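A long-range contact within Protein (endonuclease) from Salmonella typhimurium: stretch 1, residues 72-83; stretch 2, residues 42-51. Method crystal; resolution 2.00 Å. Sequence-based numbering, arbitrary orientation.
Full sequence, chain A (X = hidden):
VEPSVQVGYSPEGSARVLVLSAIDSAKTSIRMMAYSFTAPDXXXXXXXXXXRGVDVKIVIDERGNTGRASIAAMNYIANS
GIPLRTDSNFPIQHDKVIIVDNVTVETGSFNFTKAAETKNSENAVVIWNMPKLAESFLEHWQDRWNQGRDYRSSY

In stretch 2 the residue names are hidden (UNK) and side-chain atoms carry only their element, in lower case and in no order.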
# COMPACT_ATOMS: atom_id res chain seq x y z
N ALA A 72 0.99 22.27 -8.18
CA ALA A 72 2.40 22.60 -8.37
C ALA A 72 3.16 21.38 -8.93
O ALA A 72 3.94 21.52 -9.87
CB ALA A 72 3.02 23.03 -7.04
N ALA A 73 2.93 20.20 -8.38
CA ALA A 73 3.61 19.00 -8.86
C ALA A 73 3.16 18.60 -10.26
O ALA A 73 3.97 18.25 -11.11
CB ALA A 73 3.38 17.83 -7.89
N MET A 74 1.86 18.65 -10.49
CA MET A 74 1.30 18.31 -11.79
C MET A 74 1.85 19.26 -12.84
O MET A 74 2.23 18.82 -13.93
CB MET A 74 -0.24 18.37 -11.76
CG MET A 74 -0.90 17.30 -10.83
SD MET A 74 -2.56 17.74 -10.21
CE MET A 74 -3.56 17.42 -11.65
N ASN A 75 1.93 20.56 -12.53
CA ASN A 75 2.46 21.55 -13.48
C ASN A 75 3.95 21.29 -13.72
O ASN A 75 4.43 21.28 -14.85
CB ASN A 75 2.27 22.98 -12.95
CG ASN A 75 0.86 23.50 -13.16
OD1 ASN A 75 0.46 24.51 -12.56
ND2 ASN A 75 0.10 22.83 -13.99
N TYR A 76 4.68 21.07 -12.63
CA TYR A 76 6.11 20.77 -12.72
C TYR A 76 6.34 19.54 -13.62
O TYR A 76 7.19 19.56 -14.50
CB TYR A 76 6.66 20.51 -11.32
CG TYR A 76 8.11 20.15 -11.29
CD1 TYR A 76 9.07 21.06 -11.72
CD2 TYR A 76 8.54 18.92 -10.82
CE1 TYR A 76 10.42 20.73 -11.70
CE2 TYR A 76 9.87 18.59 -10.80
CZ TYR A 76 10.81 19.49 -11.24
OH TYR A 76 12.14 19.15 -11.21
N ILE A 77 5.55 18.49 -13.40
CA ILE A 77 5.68 17.27 -14.18
C ILE A 77 5.33 17.45 -15.67
O ILE A 77 6.09 17.01 -16.55
CB ILE A 77 4.81 16.13 -13.56
CG1 ILE A 77 5.35 15.78 -12.18
CG2 ILE A 77 4.80 14.91 -14.46
CD1 ILE A 77 6.69 15.09 -12.19
N ALA A 78 4.19 18.08 -15.97
CA ALA A 78 3.81 18.29 -17.36
C ALA A 78 4.83 19.17 -18.12
O ALA A 78 5.16 18.90 -19.27
CB ALA A 78 2.43 18.91 -17.44
N ASN A 79 5.33 20.22 -17.46
CA ASN A 79 6.31 21.13 -18.05
C ASN A 79 7.57 20.41 -18.50
O ASN A 79 8.30 20.91 -19.36
CB ASN A 79 6.69 22.23 -17.06
CG ASN A 79 5.58 23.23 -16.85
OD1 ASN A 79 4.80 23.52 -17.75
ND2 ASN A 79 5.50 23.78 -15.65
N SER A 80 7.83 19.24 -17.92
CA SER A 80 9.00 18.44 -18.26
C SER A 80 8.77 17.47 -19.42
O SER A 80 9.66 16.73 -19.80
CB SER A 80 9.47 17.63 -17.05
OG SER A 80 9.85 18.50 -16.01
N GLY A 81 7.57 17.47 -19.98
CA GLY A 81 7.30 16.58 -21.10
C GLY A 81 6.91 15.17 -20.66
O GLY A 81 6.87 14.26 -21.48
N ILE A 82 6.63 14.98 -19.37
CA ILE A 82 6.22 13.67 -18.88
C ILE A 82 4.72 13.53 -19.06
O ILE A 82 3.94 14.29 -18.47
CB ILE A 82 6.52 13.48 -17.36
CG1 ILE A 82 8.00 13.14 -17.15
CG2 ILE A 82 5.66 12.34 -16.79
CD1 ILE A 82 8.47 13.40 -15.72
N PRO A 83 4.28 12.55 -19.86
CA PRO A 83 2.84 12.35 -20.07
C PRO A 83 2.11 12.06 -18.75
O PRO A 83 2.42 11.10 -18.03
CB PRO A 83 2.78 11.17 -21.05
CG PRO A 83 4.16 11.16 -21.71
CD PRO A 83 5.10 11.59 -20.64
N UNK A 42 9.98 13.56 -4.85
CA UNK A 42 9.54 12.53 -5.79
C UNK A 42 9.46 13.12 -7.21
O UNK A 42 9.88 12.49 -8.19
c UNK A 42 7.66 10.90 -6.39
c UNK A 42 9.11 10.18 -3.88
c UNK A 42 8.19 11.36 -3.98
c UNK A 42 8.12 11.98 -5.39
N UNK A 43 8.90 14.33 -7.32
CA UNK A 43 8.78 14.99 -8.62
C UNK A 43 10.15 15.27 -9.23
O UNK A 43 10.37 15.02 -10.42
c UNK A 43 8.01 16.30 -8.48
s UNK A 43 5.59 14.83 -8.42
c UNK A 43 4.59 14.43 -6.92
c UNK A 43 6.66 16.15 -7.74
N UNK A 44 11.08 15.77 -8.42
CA UNK A 44 12.42 16.06 -8.91
C UNK A 44 13.08 14.81 -9.44
O UNK A 44 13.78 14.85 -10.46
c UNK A 44 13.00 18.10 -7.52
c UNK A 44 13.28 16.64 -7.79
c UNK A 44 13.84 18.59 -6.37
c UNK A 44 13.10 19.64 -5.59
n UNK A 44 14.07 20.63 -5.08
N UNK A 45 12.87 13.70 -8.73
CA UNK A 45 13.43 12.42 -9.14
C UNK A 45 12.82 11.90 -10.45
O UNK A 45 13.53 11.37 -11.30
c UNK A 45 13.25 11.37 -8.02
N UNK A 46 11.51 12.07 -10.61
CA UNK A 46 10.84 11.62 -11.83
C UNK A 46 11.34 12.41 -13.04
O UNK A 46 11.64 11.83 -14.09
c UNK A 46 7.28 11.32 -10.27
c UNK A 46 8.65 10.79 -10.71
c UNK A 46 8.54 9.42 -11.35
c UNK A 46 9.31 11.76 -11.69
N UNK A 47 11.45 13.73 -12.90
CA UNK A 47 11.95 14.54 -14.00
C UNK A 47 13.43 14.27 -14.28
O UNK A 47 13.88 14.38 -15.42
c UNK A 47 10.31 16.28 -13.18
c UNK A 47 11.72 16.05 -13.73
c UNK A 47 12.76 16.56 -12.77
N UNK A 48 14.19 13.89 -13.26
CA UNK A 48 15.60 13.57 -13.50
C UNK A 48 15.63 12.28 -14.31
O UNK A 48 16.53 12.08 -15.14
c UNK A 48 16.35 13.37 -12.19
N UNK A 49 14.65 11.41 -14.10
CA UNK A 49 14.58 10.16 -14.85
C UNK A 49 14.30 10.49 -16.32
O UNK A 49 14.96 9.96 -17.22
c UNK A 49 13.47 9.27 -14.30
N UNK A 50 13.32 11.35 -16.56
CA UNK A 50 12.99 11.76 -17.93
C UNK A 50 14.23 12.32 -18.64
O UNK A 50 14.55 11.93 -19.76
c UNK A 50 10.50 12.49 -19.95
c UNK A 50 11.50 13.39 -19.25
c UNK A 50 11.89 12.82 -17.89
n UNK A 50 11.22 13.95 -21.81
c UNK A 50 10.15 13.03 -21.32
N UNK A 51 14.95 13.21 -17.96
CA UNK A 51 16.16 13.81 -18.51
C UNK A 51 17.19 12.74 -18.86
O UNK A 51 17.98 12.90 -19.77
c UNK A 51 15.95 16.07 -17.35
c UNK A 51 16.64 17.05 -16.41
c UNK A 51 15.87 18.37 -16.30
n UNK A 51 16.09 19.08 -15.00
c UNK A 51 16.76 14.80 -17.50
O HOH W 1 12.13 16.66 -20.82

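Position 42 carries four side-chain carbons, forked at the first with one arm two carbons long, which makes it isoleucine. I42 starts sideways, its end leads away, and it touches nothing on stretch 1.

Position 43 has two carbons, a sulfur and a last carbon in an unbranched chain. Its CB lies 3.6 Å from Y76 CD2, near the plane of the ring at its edge, and its sulfur is 3.9 Å from I77 CG1. The thioether identifies methionine. M43 points toward the first helix; M43 CG packs 3.7 Å from A73 CB, and here the CA atoms of A73 and M43 are 6.5 Å apart.

Position 44 shows four carbons in a row ending in nitrogen. Its CA-to-CB bond points away, yet the second of its carbons still grazes Y76 OH at 3.9 Å. This is lysine, K44. Position 45 has a single carbon, so it is alanine, and A45 faces away from the contact.

Position 46 has four carbons forked at the second. Its CB meets the tip of I77, 4.3 Å from I77 CD1, and its backbone O lies 3.9 Å from I82 CD1. The fork is that of leucine, L46.

At position 47 one carbon carries two others; one arm reaches Y76, I77, S80 and I82, the other only Y76. This is valine. V47 CG1 sits 3.3 Å from Y76 CE2, 3.9 Å from I77 CD1 and 3.6 Å from S80 OG, while V47 CG2 comes within 3.1 Å of Y76 OH. The CA atoms of S80 and V47 are 6.5 Å apart.

Positions 48 and 49 each hold one carbon. Both are alanine, and neither A48 nor A49 reaches stretch 1.

Position 50 again has four carbons and a terminal nitrogen. Its third carbon lies 3.8 Å from I82 CG1 and its fourth 3.5 Å from G81 O, hence lysine. K50 NZ donates to a water at 3.0 Å, which in turn donates to S80 O at 2.7 Å. Position 51 has the same composition; K51 NZ stays 5.5 Å from Y76 OH, beyond contact.

The contact works by nearly parallel helix packing, 8° between directions and 10.0 Å between axes, with no direct hydrogen bond across it. Positions 43, 46, 47 and 50 supply the inward-facing pattern. Beyond the first helix, a Schellman turn at G81, whose positive phi suits glycine, leads into I82, which extends the apolar packing. The lysine at 50 closes that end with its aliphatic stem and one bridging water.

Stretch 2 (42-51) IMKALVAAKK
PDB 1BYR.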